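Local coordinates for protein peptidoglycan-N-acetylmuramic acid deacetylase PdaC (Bacillus subtilis subsp. subtilis str. 168, PDB 6H8N) that removes acetyl groups from N-acetylmuramic acid residues of peptidoglycan, which confers resistance to lysozyme, and also deacetylates short chitin oligomers, through its metal-dependent C-terminal deacetylase domain, at residues 15-29 / 40-54. The protein carries 1 engineered substitution. Residues are numbered along the deposited sequence; the frame is centred on the assembly and turned at random.
Sequences TFSDGPNPATTNQIL and TFFVLGSRVQYYPET. Engineered in segment 15-29: Ser17 (natural residue Asp). With ZN (zinc ion), chain C.
Pro22 lies against the Tyr51 ring in a CH-pi contact, its CD 3.3 Å from the ring centroid and 6° off the normal; Tyr50 CB packs on the opposite face. Arg47 runs past Pro20, extended from CG to NE, which brings NH1 beside Asn21. NH1 grips two oxygens: Pro20 O at 3.0 Å, close to the guanidinium plane, and Asn21 OD1 at 3.1 Å, a more bent bond (137°) made from above the amide plane, with the two flat groups nearly perpendicular. Pro20, after a cis peptide bond, fits between Arg47 CB, Val48 and Thr54, whose CG2 meets Pro20 CB at 3.6 Å. A water joins Thr54 OG1 to Asn26 OD1. Deeper in, Phe16 and Phe41 point the same way, their rings 21° from parallel but slid apart so that they barely overlap, with Phe16 CD2 over one face of Phe41. Parallel strands 15-17 and 40-43 are joined by backbone hydrogen bonds; Leu44 N to Gly19 O (3.0 Å) continues the link into the loop. Asp18 OD1 binds zinc with His68 and His72, next to engineered Ser17. This beta-alpha-beta unit of the NodB-homology deacetylase fold supplies one zinc ligand, Asp18, just past its first strand.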
loop_
_atom_site.group_PDB
_atom_site.type_symbol
_atom_site.label_atom_id
_atom_site.label_comp_id
_atom_site.label_asym_id
_atom_site.label_seq_id
_atom_site.Cartn_x
_atom_site.Cartn_y
_atom_site.Cartn_z
ATOM N N THR A 15 -3.032 -2.434 1.786
ATOM C CA THR A 15 -1.881 -2.079 0.978
ATOM C C THR A 15 -1.325 -3.314 0.299
ATOM O O THR A 15 -1.411 -4.445 0.821
ATOM C CB THR A 15 -0.781 -1.377 1.791
ATOM O OG1 THR A 15 -0.080 -2.309 2.627
ATOM C CG2 THR A 15 -1.360 -0.241 2.619
ATOM N N PHE A 16 -0.783 -3.097 -0.898
ATOM C CA PHE A 16 -0.366 -4.173 -1.783
ATOM C C PHE A 16 1.037 -3.910 -2.288
ATOM O O PHE A 16 1.261 -2.899 -2.961
ATOM C CB PHE A 16 -1.315 -4.292 -2.971
ATOM C CG PHE A 16 -2.706 -4.630 -2.563
ATOM C CD1 PHE A 16 -3.033 -5.938 -2.298
ATOM C CD2 PHE A 16 -3.676 -3.662 -2.432
ATOM C CE1 PHE A 16 -4.283 -6.283 -1.899
ATOM C CE2 PHE A 16 -4.947 -3.986 -2.019
ATOM C CZ PHE A 16 -5.259 -5.310 -1.748
ATOM N N SER A 17 1.951 -4.833 -2.039
ATOM C CA SER A 17 3.332 -4.710 -2.481
ATOM C C SER A 17 3.648 -5.717 -3.569
ATOM O O SER A 17 3.172 -6.849 -3.535
ATOM C CB SER A 17 4.274 -5.009 -1.320
ATOM O OG SER A 17 4.216 -3.981 -0.351
ATOM N N ASP A 18 4.501 -5.304 -4.506
ATOM C CA ASP A 18 5.266 -6.152 -5.433
ATOM C C ASP A 18 4.736 -6.158 -6.853
ATOM O O ASP A 18 5.406 -6.690 -7.739
ATOM C CB ASP A 18 5.444 -7.605 -4.975
ATOM C CG ASP A 18 6.249 -7.731 -3.729
ATOM O OD1 ASP A 18 6.902 -6.761 -3.339
ATOM O OD2 ASP A 18 6.168 -8.820 -3.101
ATOM N N GLY A 19 3.587 -5.556 -7.091
ATOM C CA GLY A 19 3.048 -5.443 -8.439
ATOM C C GLY A 19 3.645 -4.234 -9.152
ATOM O O GLY A 19 4.582 -3.600 -8.663
ATOM N N PRO A 20 3.077 -3.861 -10.297
ATOM C CA PRO A 20 1.864 -4.461 -10.865
ATOM C C PRO A 20 2.083 -5.816 -11.500
ATOM O O PRO A 20 3.155 -6.134 -12.021
ATOM C CB PRO A 20 1.463 -3.463 -11.954
ATOM C CG PRO A 20 2.719 -2.769 -12.313
ATOM C CD PRO A 20 3.509 -2.678 -11.057
ATOM N N ASN A 21 1.028 -6.626 -11.462
ATOM C CA ASN A 21 0.972 -7.899 -12.168
ATOM C C ASN A 21 -0.446 -7.992 -12.702
ATOM O O ASN A 21 -1.371 -8.296 -11.935
ATOM C CB ASN A 21 1.260 -9.045 -11.206
ATOM C CG ASN A 21 1.325 -10.351 -11.901
ATOM O OD1 ASN A 21 1.996 -10.466 -12.912
ATOM N ND2 ASN A 21 0.608 -11.349 -11.397
ATOM N N PRO A 22 -0.672 -7.729 -13.991
ATOM C CA PRO A 22 -2.067 -7.591 -14.459
ATOM C C PRO A 22 -3.030 -8.664 -13.978
ATOM O O PRO A 22 -4.113 -8.330 -13.491
ATOM C CB PRO A 22 -1.904 -7.547 -15.980
ATOM C CG PRO A 22 -0.595 -6.862 -16.175
ATOM C CD PRO A 22 0.289 -7.353 -15.046
ATOM N N ALA A 23 -2.664 -9.944 -14.079
ATOM C CA ALA A 23 -3.621 -10.995 -13.783
ATOM C C ALA A 23 -4.141 -10.890 -12.359
ATOM O O ALA A 23 -5.321 -11.160 -12.105
ATOM C CB ALA A 23 -2.994 -12.361 -14.033
ATOM N N THR A 24 -3.286 -10.513 -11.411
ATOM C CA THR A 24 -3.697 -10.420 -10.018
ATOM C C THR A 24 -4.067 -8.992 -9.625
ATOM O O THR A 24 -5.113 -8.774 -9.004
ATOM C CB THR A 24 -2.593 -10.969 -9.114
ATOM O OG1 THR A 24 -1.350 -10.350 -9.452
ATOM C CG2 THR A 24 -2.440 -12.462 -9.304
ATOM N N THR A 25 -3.262 -8.003 -10.019
ATOM C CA THR A 25 -3.562 -6.616 -9.691
ATOM C C THR A 25 -4.894 -6.173 -10.270
ATOM O O THR A 25 -5.659 -5.473 -9.601
ATOM C CB THR A 25 -2.433 -5.707 -10.177
ATOM O OG1 THR A 25 -1.178 -6.196 -9.684
ATOM C CG2 THR A 25 -2.656 -4.266 -9.724
ATOM N N ASN A 26 -5.205 -6.568 -11.515
ATOM C CA ASN A 26 -6.481 -6.139 -12.098
ATOM C C ASN A 26 -7.674 -6.722 -11.351
ATOM O O ASN A 26 -8.722 -6.080 -11.236
ATOM C CB ASN A 26 -6.583 -6.509 -13.575
ATOM C CG ASN A 26 -5.770 -5.610 -14.462
ATOM O OD1 ASN A 26 -5.601 -4.415 -14.190
ATOM N ND2 ASN A 26 -5.318 -6.158 -15.573
ATOM N N GLN A 27 -7.547 -7.959 -10.874
ATOM C CA GLN A 27 -8.619 -8.558 -10.092
ATOM C C GLN A 27 -8.845 -7.779 -8.800
ATOM O O GLN A 27 -9.988 -7.509 -8.418
ATOM C CB GLN A 27 -8.252 -10.017 -9.807
ATOM C CG GLN A 27 -9.333 -10.803 -9.136
ATOM C CD GLN A 27 -8.875 -12.185 -8.714
ATOM O OE1 GLN A 27 -8.174 -12.882 -9.447
ATOM N NE2 GLN A 27 -9.284 -12.583 -7.538
ATOM N N ILE A 28 -7.756 -7.366 -8.135
ATOM C CA ILE A 28 -7.869 -6.586 -6.911
ATOM C C ILE A 28 -8.484 -5.224 -7.204
ATOM O O ILE A 28 -9.359 -4.752 -6.473
ATOM C CB ILE A 28 -6.487 -6.477 -6.248
ATOM C CG1 ILE A 28 -6.042 -7.859 -5.739
ATOM C CG2 ILE A 28 -6.485 -5.445 -5.115
ATOM C CD1 ILE A 28 -4.570 -7.969 -5.441
ATOM N N LEU A 29 -8.045 -4.577 -8.286
ATOM C CA LEU A 29 -8.634 -3.301 -8.681
ATOM C C LEU A 29 -10.123 -3.457 -8.960
ATOM O O LEU A 29 -10.916 -2.590 -8.592
ATOM C CB LEU A 29 -7.920 -2.731 -9.903
ATOM C CG LEU A 29 -6.494 -2.247 -9.633
ATOM C CD1 LEU A 29 -5.765 -1.992 -10.937
ATOM C CD2 LEU A 29 -6.495 -0.985 -8.778
ATOM N N THR A 40 -3.647 1.217 -1.493
ATOM C CA THR A 40 -2.353 1.796 -1.804
ATOM C C THR A 40 -1.467 0.685 -2.341
ATOM O O THR A 40 -1.353 -0.371 -1.705
ATOM C CB THR A 40 -1.703 2.399 -0.550
ATOM O OG1 THR A 40 -2.640 3.283 0.074
ATOM C CG2 THR A 40 -0.464 3.195 -0.920
ATOM N N PHE A 41 -0.873 0.899 -3.511
ATOM C CA PHE A 41 -0.064 -0.095 -4.209
ATOM C C PHE A 41 1.381 0.365 -4.173
ATOM O O PHE A 41 1.706 1.433 -4.710
ATOM C CB PHE A 41 -0.553 -0.249 -5.650
ATOM C CG PHE A 41 -1.921 -0.848 -5.748
ATOM C CD1 PHE A 41 -3.052 -0.070 -5.605
ATOM C CD2 PHE A 41 -2.077 -2.223 -5.936
ATOM C CE1 PHE A 41 -4.329 -0.652 -5.655
ATOM C CE2 PHE A 41 -3.337 -2.802 -5.974
ATOM C CZ PHE A 41 -4.462 -2.012 -5.851
ATOM N N PHE A 42 2.240 -0.436 -3.547
ATOM C CA PHE A 42 3.670 -0.173 -3.479
ATOM C C PHE A 42 4.312 -0.992 -4.584
ATOM O O PHE A 42 4.409 -2.224 -4.500
ATOM C CB PHE A 42 4.186 -0.504 -2.084
ATOM C CG PHE A 42 3.718 0.480 -1.057
ATOM C CD1 PHE A 42 4.428 1.639 -0.840
ATOM C CD2 PHE A 42 2.526 0.280 -0.354
ATOM C CE1 PHE A 42 3.987 2.586 0.079
ATOM C CE2 PHE A 42 2.085 1.223 0.570
ATOM C CZ PHE A 42 2.833 2.365 0.791
ATOM N N VAL A 43 4.709 -0.300 -5.634
ATOM C CA VAL A 43 5.036 -0.906 -6.924
ATOM C C VAL A 43 6.544 -0.992 -7.110
ATOM O O VAL A 43 7.318 -0.137 -6.655
ATOM C CB VAL A 43 4.381 -0.146 -8.106
ATOM C CG1 VAL A 43 2.856 -0.168 -7.977
ATOM C CG2 VAL A 43 4.894 1.268 -8.210
ATOM N N LEU A 44 6.946 -2.038 -7.832
ATOM C CA LEU A 44 8.320 -2.218 -8.273
ATOM C C LEU A 44 8.528 -1.478 -9.585
ATOM O O LEU A 44 7.754 -1.652 -10.523
ATOM C CB LEU A 44 8.616 -3.702 -8.471
ATOM C CG LEU A 44 8.850 -4.455 -7.173
ATOM C CD1 LEU A 44 8.866 -5.946 -7.432
ATOM C CD2 LEU A 44 10.149 -4.060 -6.510
ATOM N N GLY A 45 9.579 -0.662 -9.653
ATOM C CA GLY A 45 9.847 0.068 -10.881
ATOM C C GLY A 45 9.976 -0.834 -12.096
ATOM O O GLY A 45 9.484 -0.511 -13.172
ATOM N N SER A 46 10.647 -1.980 -11.944
ATOM C CA SER A 46 10.787 -2.894 -13.082
ATOM C C SER A 46 9.428 -3.350 -13.610
ATOM O O SER A 46 9.222 -3.480 -14.823
ATOM C CB SER A 46 11.657 -4.084 -12.683
ATOM O OG SER A 46 11.093 -4.810 -11.605
ATOM N N ARG A 47 8.474 -3.605 -12.715
ATOM C CA ARG A 47 7.144 -4.039 -13.131
ATOM C C ARG A 47 6.294 -2.903 -13.685
ATOM O O ARG A 47 5.477 -3.131 -14.581
ATOM C CB ARG A 47 6.412 -4.746 -11.986
ATOM C CG ARG A 47 6.832 -6.204 -11.871
ATOM C CD ARG A 47 6.040 -6.978 -10.826
ATOM N NE ARG A 47 6.248 -8.405 -10.972
ATOM C CZ ARG A 47 5.534 -9.200 -11.756
ATOM N NH1 ARG A 47 4.502 -8.753 -12.426
ATOM N NH2 ARG A 47 5.834 -10.493 -11.820
ATOM N N VAL A 48 6.448 -1.681 -13.168
ATOM C CA VAL A 48 5.821 -0.529 -13.800
ATOM C C VAL A 48 6.271 -0.426 -15.253
ATOM O O VAL A 48 5.465 -0.158 -16.146
ATOM C CB VAL A 48 6.124 0.756 -13.003
ATOM C CG1 VAL A 48 5.676 1.970 -13.758
ATOM C CG2 VAL A 48 5.480 0.699 -11.645
ATOM N N GLN A 49 7.565 -0.635 -15.501
ATOM C CA GLN A 49 8.089 -0.559 -16.859
ATOM C C GLN A 49 7.466 -1.629 -17.743
ATOM O O GLN A 49 7.132 -1.362 -18.900
ATOM C CB GLN A 49 9.611 -0.688 -16.830
ATOM C CG GLN A 49 10.288 -0.428 -18.174
ATOM C CD GLN A 49 11.787 -0.307 -18.020
ATOM O OE1 GLN A 49 12.370 0.754 -18.296
ATOM N NE2 GLN A 49 12.418 -1.356 -17.539
ATOM N N TYR A 50 7.263 -2.834 -17.210
ATOM C CA TYR A 50 6.628 -3.898 -17.976
ATOM C C TYR A 50 5.149 -3.648 -18.210
ATOM O O TYR A 50 4.607 -4.063 -19.246
ATOM C CB TYR A 50 6.769 -5.231 -17.238
ATOM C CG TYR A 50 8.140 -5.896 -17.303
ATOM C CD1 TYR A 50 8.808 -6.069 -18.493
ATOM C CD2 TYR A 50 8.769 -6.345 -16.138
ATOM C CE1 TYR A 50 10.062 -6.704 -18.535
ATOM C CE2 TYR A 50 10.015 -6.962 -16.170
ATOM C CZ TYR A 50 10.656 -7.136 -17.376
ATOM O OH TYR A 50 11.895 -7.758 -17.437
ATOM N N TYR A 51 4.468 -2.998 -17.256
ATOM C CA TYR A 51 3.006 -2.961 -17.201
ATOM C C TYR A 51 2.504 -1.543 -16.946
ATOM O O TYR A 51 1.766 -1.289 -15.981
ATOM C CB TYR A 51 2.529 -3.903 -16.099
ATOM C CG TYR A 51 2.902 -5.361 -16.304
ATOM C CD1 TYR A 51 2.464 -6.053 -17.423
ATOM C CD2 TYR A 51 3.669 -6.041 -15.376
ATOM C CE1 TYR A 51 2.781 -7.392 -17.599
ATOM C CE2 TYR A 51 3.985 -7.375 -15.550
ATOM C CZ TYR A 51 3.524 -8.038 -16.665
ATOM O OH TYR A 51 3.808 -9.374 -16.856
ATOM N N PRO A 52 2.853 -0.596 -17.813
ATOM C CA PRO A 52 2.484 0.810 -17.560
ATOM C C PRO A 52 0.984 1.022 -17.517
ATOM O O PRO A 52 0.492 1.893 -16.774
ATOM C CB PRO A 52 3.131 1.554 -18.736
ATOM C CG PRO A 52 3.300 0.499 -19.816
ATOM C CD PRO A 52 3.636 -0.744 -19.047
ATOM N N GLU A 53 0.228 0.244 -18.301
ATOM C CA GLU A 53 -1.228 0.370 -18.303
ATOM C C GLU A 53 -1.826 0.140 -16.921
ATOM O O GLU A 53 -2.862 0.727 -16.579
ATOM C CB GLU A 53 -1.831 -0.650 -19.288
ATOM C CG GLU A 53 -1.639 -2.157 -18.916
ATOM C CD GLU A 53 -0.248 -2.753 -19.269
ATOM O OE1 GLU A 53 0.668 -2.067 -19.800
ATOM O OE2 GLU A 53 -0.100 -3.967 -19.008
ATOM N N THR A 54 -1.226 -0.742 -16.131
ATOM C CA THR A 54 -1.787 -1.058 -14.831
ATOM C C THR A 54 -1.521 0.060 -13.833
ATOM O O THR A 54 -2.370 0.334 -12.984
ATOM C CB THR A 54 -1.227 -2.402 -14.376
ATOM O OG1 THR A 54 -1.407 -3.371 -15.427
ATOM C CG2 THR A 54 -1.940 -2.888 -13.141
HETATM ZN ZN ZN C . 7.983 -6.531 -1.731
HETATM O O HOH W 1 7.136 -8.940 -7.915
HETATM O O HOH W 2 -4.355 -2.830 -15.899
#